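Local atomic coordinates of multicopper oxidase (PDB entry 3GDC), a protein that probably oxidises phenolic or similar substrates at copper centres and passes the electrons to dioxygen, as laccases of the two-domain multicopper oxidase family do. Residues G127-H132 with T233-T238; H229-G234 with R253-L258. One frame throughout, in Å; residues are numbered along the deposited sequence.

Interaction 1 (G127-H132 with T233-T238); sequences GTHLYH and TGTMLT. With CU (copper (II) ion), chain E.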
# COMPACT_ATOMS: atom_id res chain seq x y z
N GLY A 127 -1.53 -21.04 3.87
CA GLY A 127 -1.83 -19.62 3.92
C GLY A 127 -3.26 -19.31 3.56
O GLY A 127 -4.11 -20.20 3.47
N THR A 128 -3.53 -18.02 3.40
CA THR A 128 -4.86 -17.53 3.06
C THR A 128 -4.81 -17.08 1.62
O THR A 128 -4.04 -16.17 1.27
CB THR A 128 -5.23 -16.38 4.01
OG1 THR A 128 -5.29 -16.90 5.35
CG2 THR A 128 -6.55 -15.74 3.64
N HIS A 129 -5.60 -17.75 0.78
CA HIS A 129 -5.55 -17.52 -0.65
C HIS A 129 -6.96 -17.23 -1.18
O HIS A 129 -7.89 -16.96 -0.40
CB HIS A 129 -4.91 -18.73 -1.37
CG HIS A 129 -3.64 -19.20 -0.75
ND1 HIS A 129 -2.50 -18.41 -0.68
CD2 HIS A 129 -3.30 -20.39 -0.17
CE1 HIS A 129 -1.54 -19.09 -0.08
NE2 HIS A 129 -2.00 -20.29 0.24
N LEU A 130 -7.11 -17.27 -2.50
CA LEU A 130 -8.35 -16.93 -3.17
C LEU A 130 -8.37 -17.56 -4.55
O LEU A 130 -7.35 -18.09 -5.01
CB LEU A 130 -8.54 -15.40 -3.26
CG LEU A 130 -7.58 -14.57 -4.13
CD1 LEU A 130 -8.30 -13.29 -4.68
CD2 LEU A 130 -6.32 -14.18 -3.41
N TYR A 131 -9.53 -17.52 -5.19
CA TYR A 131 -9.69 -17.95 -6.56
C TYR A 131 -10.65 -16.99 -7.25
O TYR A 131 -11.47 -16.32 -6.58
CB TYR A 131 -10.19 -19.41 -6.63
CG TYR A 131 -11.57 -19.63 -6.03
CD1 TYR A 131 -12.72 -19.48 -6.81
CD2 TYR A 131 -11.72 -19.94 -4.67
CE1 TYR A 131 -14.00 -19.67 -6.26
CE2 TYR A 131 -13.00 -20.11 -4.10
CZ TYR A 131 -14.13 -19.98 -4.91
OH TYR A 131 -15.38 -20.14 -4.38
N HIS A 132 -10.54 -16.87 -8.57
CA HIS A 132 -11.46 -16.03 -9.33
C HIS A 132 -11.41 -16.39 -10.80
O HIS A 132 -10.51 -17.10 -11.24
CB HIS A 132 -11.16 -14.53 -9.12
CG HIS A 132 -9.77 -14.12 -9.49
ND1 HIS A 132 -9.38 -13.89 -10.79
CD2 HIS A 132 -8.68 -13.90 -8.72
CE1 HIS A 132 -8.10 -13.55 -10.81
NE2 HIS A 132 -7.66 -13.54 -9.57
N THR A 233 -0.83 -12.61 3.69
CA THR A 233 -1.06 -13.86 2.95
C THR A 233 -1.20 -15.11 3.86
O THR A 233 -1.38 -16.22 3.36
CB THR A 233 0.02 -14.09 1.83
OG1 THR A 233 0.41 -12.82 1.28
CG2 THR A 233 -0.53 -14.98 0.70
N GLY A 234 -1.11 -14.92 5.18
CA GLY A 234 -1.16 -16.01 6.14
C GLY A 234 -0.08 -17.09 5.99
O GLY A 234 -0.21 -18.19 6.53
N THR A 235 1.00 -16.75 5.28
CA THR A 235 2.03 -17.72 4.92
C THR A 235 3.15 -17.87 5.96
O THR A 235 3.98 -18.78 5.86
CB THR A 235 2.69 -17.34 3.58
OG1 THR A 235 3.11 -15.97 3.62
CG2 THR A 235 1.73 -17.56 2.43
N MET A 236 3.17 -16.99 6.96
CA MET A 236 4.18 -17.07 8.01
C MET A 236 3.52 -17.21 9.37
O MET A 236 2.39 -16.77 9.57
CB MET A 236 5.10 -15.85 7.99
CG MET A 236 5.99 -15.77 6.77
SD MET A 236 7.21 -14.46 6.89
CE MET A 236 7.79 -14.44 5.20
N LEU A 237 4.25 -17.82 10.30
CA LEU A 237 3.72 -18.09 11.63
C LEU A 237 3.98 -16.95 12.61
O LEU A 237 3.48 -16.96 13.73
CB LEU A 237 4.29 -19.40 12.18
CG LEU A 237 3.91 -20.69 11.44
CD1 LEU A 237 4.54 -21.88 12.15
CD2 LEU A 237 2.40 -20.88 11.30
N THR A 238 4.76 -15.97 12.16
CA THR A 238 5.06 -14.77 12.94
C THR A 238 4.46 -13.54 12.24
O THR A 238 4.64 -13.38 11.02
CB THR A 238 6.58 -14.58 13.12
OG1 THR A 238 7.19 -14.29 11.86
CG2 THR A 238 7.19 -15.86 13.67
CU CU E . -5.83 -12.95 -8.77

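Interaction 2 (H229-G234 with R253-L258); sequences HYYPTG and RGILEL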
# COMPACT_ATOMS: atom_id res chain seq x y z
N HIS A 229 -2.82 -8.51 15.39
CA HIS A 229 -1.62 -8.94 14.71
C HIS A 229 -1.99 -9.31 13.29
O HIS A 229 -3.02 -9.94 13.06
CB HIS A 229 -0.95 -10.12 15.42
CG HIS A 229 -0.19 -9.72 16.64
ND1 HIS A 229 -0.72 -9.82 17.91
CD2 HIS A 229 1.04 -9.18 16.78
CE1 HIS A 229 0.17 -9.38 18.79
NE2 HIS A 229 1.25 -8.98 18.12
N TYR A 230 -1.18 -8.88 12.33
CA TYR A 230 -1.47 -9.14 10.94
C TYR A 230 -0.42 -10.03 10.29
O TYR A 230 0.79 -9.80 10.45
CB TYR A 230 -1.62 -7.83 10.15
CG TYR A 230 -2.01 -8.03 8.72
CD1 TYR A 230 -3.27 -8.55 8.37
CD2 TYR A 230 -1.14 -7.71 7.69
CE1 TYR A 230 -3.63 -8.73 7.04
CE2 TYR A 230 -1.49 -7.89 6.36
CZ TYR A 230 -2.73 -8.39 6.04
OH TYR A 230 -3.07 -8.58 4.73
N TYR A 231 -0.89 -11.05 9.57
CA TYR A 231 -0.03 -12.01 8.89
C TYR A 231 -0.32 -11.96 7.40
O TYR A 231 -1.29 -12.58 6.96
CB TYR A 231 -0.30 -13.43 9.38
CG TYR A 231 -0.16 -13.66 10.86
CD1 TYR A 231 0.94 -14.36 11.36
CD2 TYR A 231 -1.13 -13.23 11.75
CE1 TYR A 231 1.08 -14.59 12.71
CE2 TYR A 231 -1.00 -13.46 13.13
CZ TYR A 231 0.10 -14.14 13.59
OH TYR A 231 0.24 -14.38 14.92
N PRO A 232 0.49 -11.21 6.62
CA PRO A 232 0.25 -11.03 5.19
C PRO A 232 0.23 -12.38 4.47
O PRO A 232 1.14 -13.18 4.66
CB PRO A 232 1.46 -10.21 4.71
CG PRO A 232 2.11 -9.69 5.92
CD PRO A 232 1.66 -10.46 7.11
N THR A 233 -0.83 -12.61 3.69
CA THR A 233 -1.06 -13.86 2.95
C THR A 233 -1.20 -15.11 3.86
O THR A 233 -1.38 -16.22 3.36
CB THR A 233 0.02 -14.09 1.83
OG1 THR A 233 0.41 -12.82 1.28
CG2 THR A 233 -0.53 -14.98 0.70
N GLY A 234 -1.11 -14.92 5.18
CA GLY A 234 -1.16 -16.01 6.14
C GLY A 234 -0.08 -17.09 5.99
O GLY A 234 -0.21 -18.19 6.53
N ARG A 253 -4.24 -10.33 0.66
CA ARG A 253 -5.07 -10.97 1.67
C ARG A 253 -4.17 -11.34 2.83
O ARG A 253 -2.95 -11.31 2.70
CB ARG A 253 -5.84 -12.18 1.11
CG ARG A 253 -5.00 -13.42 0.79
CD ARG A 253 -4.26 -13.26 -0.53
NE ARG A 253 -3.57 -14.50 -0.92
CZ ARG A 253 -2.78 -14.62 -1.99
NH1 ARG A 253 -2.58 -13.58 -2.80
NH2 ARG A 253 -2.20 -15.78 -2.24
N GLY A 254 -4.77 -11.65 3.98
CA GLY A 254 -3.98 -11.98 5.16
C GLY A 254 -4.83 -12.42 6.32
O GLY A 254 -6.06 -12.48 6.21
N ILE A 255 -4.18 -12.74 7.43
CA ILE A 255 -4.88 -13.12 8.64
C ILE A 255 -4.74 -12.02 9.68
O ILE A 255 -3.64 -11.50 9.88
CB ILE A 255 -4.34 -14.45 9.22
CG1 ILE A 255 -4.50 -15.57 8.18
CG2 ILE A 255 -5.04 -14.78 10.53
CD1 ILE A 255 -3.85 -16.90 8.57
N LEU A 256 -5.86 -11.67 10.31
CA LEU A 256 -5.84 -10.79 11.48
C LEU A 256 -6.17 -11.62 12.71
O LEU A 256 -7.09 -12.45 12.67
CB LEU A 256 -6.86 -9.65 11.38
CG LEU A 256 -7.48 -9.05 10.11
CD1 LEU A 256 -7.83 -7.59 10.37
CD2 LEU A 256 -6.68 -9.20 8.83
N GLU A 257 -5.45 -11.39 13.80
CA GLU A 257 -5.72 -12.06 15.06
C GLU A 257 -5.88 -11.04 16.18
O GLU A 257 -5.03 -10.15 16.34
CB GLU A 257 -4.60 -13.04 15.42
CG GLU A 257 -4.45 -14.19 14.44
CD GLU A 257 -3.58 -15.32 14.98
OE1 GLU A 257 -3.05 -15.18 16.11
OE2 GLU A 257 -3.43 -16.35 14.28
N LEU A 258 -6.97 -11.16 16.92
CA LEU A 258 -7.15 -10.31 18.10
C LEU A 258 -8.01 -10.92 19.20
O LEU A 258 -8.71 -11.90 18.98
CB LEU A 258 -7.69 -8.94 17.68
CG LEU A 258 -9.14 -8.81 17.21
CD1 LEU A 258 -9.47 -7.33 17.19
CD2 LEU A 258 -9.33 -9.40 15.83
O HOH W 1 -3.38 -10.66 18.61
O HOH W 2 -1.26 -8.58 2.89
O HOH W 3 -1.67 -13.13 17.48
O HOH W 4 -1.11 -10.39 0.64

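Interaction 1 (G127-H132 with T233-T238)
With CG2 anti to the backbone N (OG1 at chi1 -35°), Thr233 sends its methyl across to Thr128 and His129, while His129 has CG anti to its own carbonyl carbon, and the methyl reaches its ring from the ND1 side. The methyl CG2 of Thr233 ends 3.7 Å from Thr128 O and 4.2 Å from His129 ND1, and the side chains of Thr233 and His129 cross at about a right angle. Backbone atoms carry the polar part: Thr128 N donates to Thr233 O over 2.8 Å, nearly straight at 169°, although the N lies above the carbonyl plane, 42° out of it. Beside it, the CA of Gly127 makes a C-H...O contact of 3.4 Å with Gly234 O. Both glycines come close because neither has a CB: one on Gly127 would clash with Thr233 O and with CG2 of Thr235, one on Gly234 with Thr128 OG1. At the other end of the strand His132 NE2 binds copper at 2.1 Å, a site shared with His93 and with His271 of the second subunit. A single hydrogen bond between peptide groups thus joins this strand to a loop of the other cupredoxin-like half; the buried N-H and C=O satisfy each other, while outside partners hold the side chains: His208 the Thr128 hydroxyl, Pro125 O His129 NE2, and Thr243 of the second subunit the Thr233 hydroxyl.

Interaction 2 (H229-G234 with R253-L258)
Strands 229-232 and 253-258 run antiparallel, their axes 4.6 Å apart at closest and 158° between directions, as neighbours in the six-stranded sheet of the C-terminal half, consistent with a cupredoxin-like beta sandwich. His229 with Glu257 and Tyr231 with Ile255 are hydrogen-bonded pairs; Tyr230 with Leu256 and Pro232 with Gly254 are non-hydrogen-bonded ones. A type II turn from Tyr231 to Gly234 closes the strand, and Tyr231 O accepts from Gly234 N and Ile255 N, which reach it from opposite faces of its plane. Thr233 N then donates to Arg253 O at 2.7 Å. Tyr230 has CG anti to the backbone N (chi1 -177°), and Leu256 CD2 lies 3.5 Å from Tyr230 CD1, in the ring plane at its edge. The Tyr230 hydroxyl hydrogen-bonds to Gln248 NE2 and to a water 2.6 Å from OH, which also donates to Arg253 O. A phenylalanine in place of Tyr230 would probably keep the ring packing but leave Gln248 and this water without their hydroxyl partner. On the other side, Tyr231 CE2 lies 3.7 Å from Glu257 CD, ring and carboxylate planes 45° apart, while Glu257 OE2 makes a salt bridge to Arg206. The Arg253 guanidinium carries Thr233 CG2 over one face, and Arg253 NH1 forms a salt bridge with Asp244 of the second subunit. Charge at the buried Arg253 is therefore probably balanced across the subunit boundary.

How the interactions relate
Interactions 1 and 2 lie with centres 8 Å apart and share Thr233 and Gly234, where strand 228-232 turns into the loop leading to strand 241-243. Along the chain strand 127-132 comes first, in the sheet of the N-terminal half; strands 228-232 and 253-258 follow, in the C-terminal half. Arg253 joins the contacts directly: its NE lies 2.8 Å from Thr128 O and its NH2 3.1 Å from His129 ND1, both probable hydrogen bonds. Both contacts also touch the second subunit, so the junction of the halves made by interaction 1 borders the interface across which His271 of the second subunit joins His132 at copper.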